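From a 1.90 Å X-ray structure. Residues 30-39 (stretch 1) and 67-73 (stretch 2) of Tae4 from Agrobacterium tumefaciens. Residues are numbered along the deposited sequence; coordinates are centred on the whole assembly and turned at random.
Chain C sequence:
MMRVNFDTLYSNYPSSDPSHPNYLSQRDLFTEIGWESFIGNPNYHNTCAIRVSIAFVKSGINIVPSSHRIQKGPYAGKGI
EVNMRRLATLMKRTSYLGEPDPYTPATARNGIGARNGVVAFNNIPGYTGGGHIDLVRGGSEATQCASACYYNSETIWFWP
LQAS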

ATOM      1  N   PHE C  30      -3.340  21.692  17.609  1.00 37.85           N
ATOM      2  CA  PHE C  30      -3.528  23.168  17.596  1.00 41.13           C
ATOM      3  C   PHE C  30      -4.267  23.563  18.878  1.00 40.43           C
ATOM      4  O   PHE C  30      -3.946  24.622  19.444  1.00 38.41           O
ATOM      5  CB  PHE C  30      -4.255  23.597  16.318  1.00 43.51           C
ATOM      6  CG  PHE C  30      -3.392  23.692  15.080  1.00 41.82           C
ATOM      7  CD1 PHE C  30      -2.165  23.054  15.002  1.00 42.25           C
ATOM      8  CD2 PHE C  30      -3.847  24.376  13.966  1.00 46.38           C
ATOM      9  CE1 PHE C  30      -1.410  23.111  13.841  1.00 43.65           C
ATOM     10  CE2 PHE C  30      -3.081  24.450  12.814  1.00 47.32           C
ATOM     11  CZ  PHE C  30      -1.858  23.818  12.750  1.00 42.66           C
ATOM     12  N   THR C  31      -5.222  22.736  19.353  1.00 42.60           N
ATOM     13  CA  THR C  31      -5.928  23.017  20.636  1.00 41.09           C
ATOM     14  C   THR C  31      -4.901  23.032  21.770  1.00 40.70           C
ATOM     15  O   THR C  31      -4.917  23.977  22.568  1.00 43.87           O
ATOM     16  CB  THR C  31      -7.088  22.058  20.899  1.00 43.26           C
ATOM     17  OG1 THR C  31      -7.953  22.183  19.768  1.00 44.13           O
ATOM     18  CG2 THR C  31      -7.848  22.396  22.170  1.00 45.39           C
ATOM     19  N   GLU C  32      -3.991  22.061  21.831  1.00 36.96           N
ATOM     20  CA  GLU C  32      -3.068  21.967  22.982  1.00 37.85           C
ATOM     21  C   GLU C  32      -2.281  23.284  23.082  1.00 40.18           C
ATOM     22  O   GLU C  32      -2.064  23.737  24.214  1.00 43.70           O
ATOM     23  CB  GLU C  32      -2.132  20.764  22.888  1.00 38.72           C
ATOM     24  CG  GLU C  32      -1.202  20.648  24.076  1.00 43.19           C
ATOM     25  CD  GLU C  32      -0.290  19.443  24.052  1.00 47.66           C
ATOM     26  OE1 GLU C  32      -0.633  18.464  23.340  1.00 45.68           O
ATOM     27  OE2 GLU C  32       0.732  19.456  24.789  1.00 49.16           O
ATOM     28  N   ILE C  33      -1.875  23.869  21.948  1.00 42.42           N
ATOM     29  CA  ILE C  33      -0.927  25.021  21.938  1.00 41.35           C
ATOM     30  C   ILE C  33      -1.680  26.342  21.749  1.00 47.39           C
ATOM     31  O   ILE C  33      -1.014  27.395  21.753  1.00 45.75           O
ATOM     32  CB  ILE C  33       0.179  24.840  20.892  1.00 38.90           C
ATOM     33  CG1 ILE C  33      -0.354  24.791  19.460  1.00 41.11           C
ATOM     34  CG2 ILE C  33       1.021  23.621  21.235  1.00 39.30           C
ATOM     35  CD1 ILE C  33       0.741  24.821  18.413  1.00 43.85           C
ATOM     36  N   GLY C  34      -3.003  26.301  21.622  1.00 45.13           N
ATOM     37  CA  GLY C  34      -3.827  27.525  21.619  1.00 46.11           C
ATOM     38  C   GLY C  34      -3.937  28.124  20.231  1.00 47.40           C
ATOM     39  O   GLY C  34      -4.153  29.334  20.132  1.00 45.84           O
ATOM     40  N   TRP C  35      -3.843  27.306  19.184  1.00 45.42           N
ATOM     41  CA  TRP C  35      -3.922  27.779  17.777  1.00 47.57           C
ATOM     42  C   TRP C  35      -5.228  27.327  17.139  1.00 46.78           C
ATOM     43  O   TRP C  35      -5.218  27.067  15.917  1.00 46.43           O
ATOM     44  CB  TRP C  35      -2.746  27.244  16.968  1.00 50.30           C
ATOM     45  CG  TRP C  35      -1.412  27.772  17.351  1.00 46.40           C
ATOM     46  CD1 TRP C  35      -1.036  28.409  18.498  1.00 51.46           C
ATOM     47  CD2 TRP C  35      -0.234  27.656  16.547  1.00 44.30           C
ATOM     48  NE1 TRP C  35       0.303  28.702  18.454  1.00 48.43           N
ATOM     49  CE2 TRP C  35       0.818  28.248  17.271  1.00 48.13           C
ATOM     50  CE3 TRP C  35       0.025  27.110  15.288  1.00 49.79           C
ATOM     51  CZ2 TRP C  35       2.113  28.311  16.762  1.00 51.06           C
ATOM     52  CZ3 TRP C  35       1.306  27.180  14.787  1.00 49.38           C
ATOM     53  CH2 TRP C  35       2.333  27.769  15.518  1.00 49.47           C
ATOM     54  N   GLU C  36      -6.301  27.205  17.919  1.00 48.10           N
ATOM     55  CA  GLU C  36      -7.614  26.717  17.408  1.00 52.53           C
ATOM     56  C   GLU C  36      -8.020  27.501  16.158  1.00 49.74           C
ATOM     57  O   GLU C  36      -8.598  26.915  15.234  1.00 54.39           O
ATOM     58  CB  GLU C  36      -8.732  26.866  18.453  1.00 56.46           C
ATOM     59  CG  GLU C  36      -8.574  25.965  19.657  1.00 52.34           C
ATOM     60  CD  GLU C  36      -7.804  26.576  20.816  1.00 56.86           C
ATOM     61  OE1 GLU C  36      -6.819  27.291  20.568  1.00 58.96           O
ATOM     62  OE2 GLU C  36      -8.193  26.307  21.971  1.00 59.69           O
ATOM     63  N   SER C  37      -7.727  28.796  16.120  1.00 52.61           N
ATOM     64  CA  SER C  37      -8.169  29.709  15.037  1.00 52.71           C
ATOM     65  C   SER C  37      -7.446  29.406  13.725  1.00 57.63           C
ATOM     66  O   SER C  37      -7.930  29.887  12.703  1.00 59.34           O
ATOM     67  CB  SER C  37      -7.984  31.151  15.456  1.00 59.87           C
ATOM     68  OG  SER C  37      -6.607  31.507  15.441  1.00 64.18           O
ATOM     69  N   PHE C  38      -6.336  28.644  13.728  1.00 58.33           N
ATOM     70  CA  PHE C  38      -5.626  28.234  12.485  1.00 55.36           C
ATOM     71  C   PHE C  38      -6.122  26.878  11.953  1.00 51.61           C
ATOM     72  O   PHE C  38      -5.596  26.442  10.894  1.00 54.27           O
ATOM     73  CB  PHE C  38      -4.115  28.181  12.715  1.00 58.01           C
ATOM     74  CG  PHE C  38      -3.465  29.489  13.078  1.00 69.48           C
ATOM     75  CD1 PHE C  38      -4.096  30.707  12.851  1.00 75.79           C
ATOM     76  CD2 PHE C  38      -2.187  29.510  13.615  1.00 79.25           C
ATOM     77  CE1 PHE C  38      -3.485  31.902  13.199  1.00 76.97           C
ATOM     78  CE2 PHE C  38      -1.567  30.704  13.965  1.00 85.25           C
ATOM     79  CZ  PHE C  38      -2.221  31.897  13.748  1.00 84.00           C
ATOM     80  N   ILE C  39      -7.007  26.170  12.660  1.00 48.88           N
ATOM     81  CA  ILE C  39      -7.426  24.797  12.238  1.00 54.67           C
ATOM     82  C   ILE C  39      -8.170  24.948  10.910  1.00 56.19           C
ATOM     83  O   ILE C  39      -9.184  25.635  10.906  1.00 59.16           O
ATOM     84  CB  ILE C  39      -8.276  24.060  13.302  1.00 51.17           C
ATOM     85  CG1 ILE C  39      -7.528  23.898  14.621  1.00 49.84           C
ATOM     86  CG2 ILE C  39      -8.738  22.709  12.764  1.00 52.69           C
ATOM     87  CD1 ILE C  39      -8.394  23.426  15.775  1.00 49.64           C
TER
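Stretch 2 (67-73) SHRIQKG

Stretch 2 lies against the place where a helix gives way, bonding to Thr31 O, Ile33 O and Glu36 OE2 and receiving Trp35 NE1. The helix entering stretch 1 gives way at Gly34, whose positive phi of 86° belongs to a Schellman motif: Trp35 N bonds back to Phe30 O at 2.7 Å and Gly34 N to Thr31 O at 3.2 Å. Beyond it, a short 3-10 segment covers residues 36 to 38.

Stretch 2 is extended at His68 and Arg69, a strand, then runs through Ile70 and bends at Gln71 (phi/psi -103/-3) before opening again at Lys72. The CA atoms of Ile33 and Ile70 are 5.0 Å apart, as are those of Gly34 and Gln71. There the chains step the same way, but over the whole contact they run roughly opposite, with Lys72 near Thr31 and His68 near Trp35 and Phe38. This close approach suits a glycine. A CB on Gly34 would point toward stretch 2 and sit 3.1 Å from both Gln71 CB and Lys72 CB.

The backbone is joined by Gln71 N, which donates to Ile33 O at 2.9 Å and so satisfies the Ile33 carbonyl, just before Gly34. Beside this bond the isoleucines add an apolar contact, Ile33 CB to Ile70 CG2 at 4.1 Å.

Two further donors come from side chains, one from each stretch. Trp35 is buried, yet its indole nitrogen is not left unpaired: NE1 donates to Arg69 O at 3.0 Å, with the acceptor at the ring edge, near its plane. Arg69 O also receives Gln71 NE2 at 3.2 Å, a bond within stretch 2, so one strand oxygen serves two side-chain donors. Lys72 points its CA-to-CB bond toward stretch 1 and carries its amine past Gly34, where NZ donates to Thr31 O at 2.8 Å and forms a salt bridge with Glu36 OE2 at 2.7 Å. Thr31 O thus accepts both from Lys72 and from Gly34 N, while the charge of the lysine is met by a carboxylate from the 3-10 segment.

At the other end of the contact, His68 packs against two aromatic residues. His68 CB lies 3.5 Å from Trp35 CZ2, and His68 CD2 lies 4.2 Å from Phe38 CE2. Both ring nitrogens are engaged: His68 ND1 shares a 2.8 Å hydrogen bond with Ser67 OG, and NE2 is bonded elsewhere in the structure. The rule is economical: give Ile33 O a backbone NH, let a lysine add a second donor to Thr31 O while a carboxylate meets its charge, and give the buried indole a strand carbonyl.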

ATOM      1  N   SER C  67       9.138  31.604  14.166  1.00 54.72           N
ATOM      2  CA  SER C  67       8.033  32.328  13.473  1.00 56.67           C
ATOM      3  C   SER C  67       6.883  32.601  14.459  1.00 55.31           C
ATOM      4  O   SER C  67       6.229  33.631  14.315  1.00 59.75           O
ATOM      5  CB  SER C  67       7.561  31.577  12.251  1.00 57.52           C
ATOM      6  OG  SER C  67       7.154  30.250  12.571  1.00 55.37           O
ATOM      7  N   HIS C  68       6.647  31.701  15.418  1.00 54.61           N
ATOM      8  CA  HIS C  68       5.414  31.685  16.245  1.00 50.77           C
ATOM      9  C   HIS C  68       5.716  31.263  17.675  1.00 50.98           C
ATOM     10  O   HIS C  68       6.859  30.819  17.980  1.00 47.13           O
ATOM     11  CB  HIS C  68       4.367  30.721  15.671  1.00 50.42           C
ATOM     12  CG  HIS C  68       3.794  31.103  14.351  1.00 48.31           C
ATOM     13  ND1 HIS C  68       4.523  31.053  13.175  1.00 49.21           N
ATOM     14  CD2 HIS C  68       2.535  31.474  14.002  1.00 56.35           C
ATOM     15  CE1 HIS C  68       3.750  31.403  12.167  1.00 50.69           C
ATOM     16  NE2 HIS C  68       2.516  31.645  12.645  1.00 52.37           N
ATOM     17  N   ARG C  69       4.693  31.374  18.527  1.00 47.84           N
ATOM     18  CA  ARG C  69       4.791  30.972  19.954  1.00 51.27           C
ATOM     19  C   ARG C  69       3.572  30.137  20.348  1.00 43.55           C
ATOM     20  O   ARG C  69       2.471  30.371  19.795  1.00 46.12           O
ATOM     21  CB  ARG C  69       4.945  32.213  20.843  1.00 57.38           C
ATOM     22  CG  ARG C  69       6.150  33.035  20.437  1.00 60.39           C
ATOM     23  CD  ARG C  69       6.832  33.775  21.572  1.00 79.44           C
ATOM     24  NE  ARG C  69       8.294  33.698  21.531  1.00 81.33           N
ATOM     25  CZ  ARG C  69       9.086  34.380  20.710  1.00 81.72           C
ATOM     26  NH1 ARG C  69       8.570  35.179  19.791  1.00 82.97           N
ATOM     27  NH2 ARG C  69      10.398  34.232  20.797  1.00 85.55           N
ATOM     28  N   ILE C  70       3.804  29.199  21.273  1.00 46.58           N
ATOM     29  CA  ILE C  70       2.753  28.456  22.032  1.00 45.84           C
ATOM     30  C   ILE C  70       1.997  29.507  22.850  1.00 52.84           C
ATOM     31  O   ILE C  70       2.659  30.323  23.538  1.00 43.76           O
ATOM     32  CB  ILE C  70       3.395  27.366  22.904  1.00 45.11           C
ATOM     33  CG1 ILE C  70       4.111  26.313  22.041  1.00 41.48           C
ATOM     34  CG2 ILE C  70       2.361  26.708  23.826  1.00 49.56           C
ATOM     35  CD1 ILE C  70       4.796  25.214  22.843  1.00 43.11           C
ATOM     36  N   GLN C  71       0.665  29.503  22.725  1.00 49.43           N
ATOM     37  CA  GLN C  71      -0.241  30.527  23.297  1.00 53.59           C
ATOM     38  C   GLN C  71      -0.935  30.015  24.555  1.00 55.83           C
ATOM     39  O   GLN C  71      -1.658  30.802  25.141  1.00 58.08           O
ATOM     40  CB  GLN C  71      -1.315  30.919  22.282  1.00 46.72           C
ATOM     41  CG  GLN C  71      -0.759  31.532  21.006  1.00 54.39           C
ATOM     42  CD  GLN C  71      -0.087  32.869  21.212  1.00 62.59           C
ATOM     43  OE1 GLN C  71      -0.582  33.709  21.952  1.00 59.05           O
ATOM     44  NE2 GLN C  71       1.031  33.103  20.539  1.00 55.06           N
ATOM     45  N   LYS C  72      -0.724  28.763  24.967  1.00 53.91           N
ATOM     46  CA  LYS C  72      -1.504  28.142  26.073  1.00 48.63           C
ATOM     47  C   LYS C  72      -0.682  27.045  26.752  1.00 51.58           C
ATOM     48  O   LYS C  72       0.143  26.366  26.052  1.00 45.27           O
ATOM     49  CB  LYS C  72      -2.803  27.591  25.477  1.00 55.97           C
ATOM     50  CG  LYS C  72      -3.740  26.859  26.439  1.00 56.94           C
ATOM     51  CD  LYS C  72      -4.699  25.896  25.711  1.00 50.78           C
ATOM     52  CE  LYS C  72      -5.628  26.641  24.797  1.00 52.04           C
ATOM     53  NZ  LYS C  72      -6.492  25.719  24.036  1.00 44.34           N
ATOM     54  N   GLY C  73      -0.859  26.911  28.070  1.00 40.83           N
ATOM     55  CA  GLY C  73      -0.449  25.722  28.834  1.00 46.05           C
ATOM     56  C   GLY C  73       0.927  25.905  29.467  1.00 48.11           C
ATOM     57  O   GLY C  73       1.454  27.009  29.496  1.00 43.85           O
TER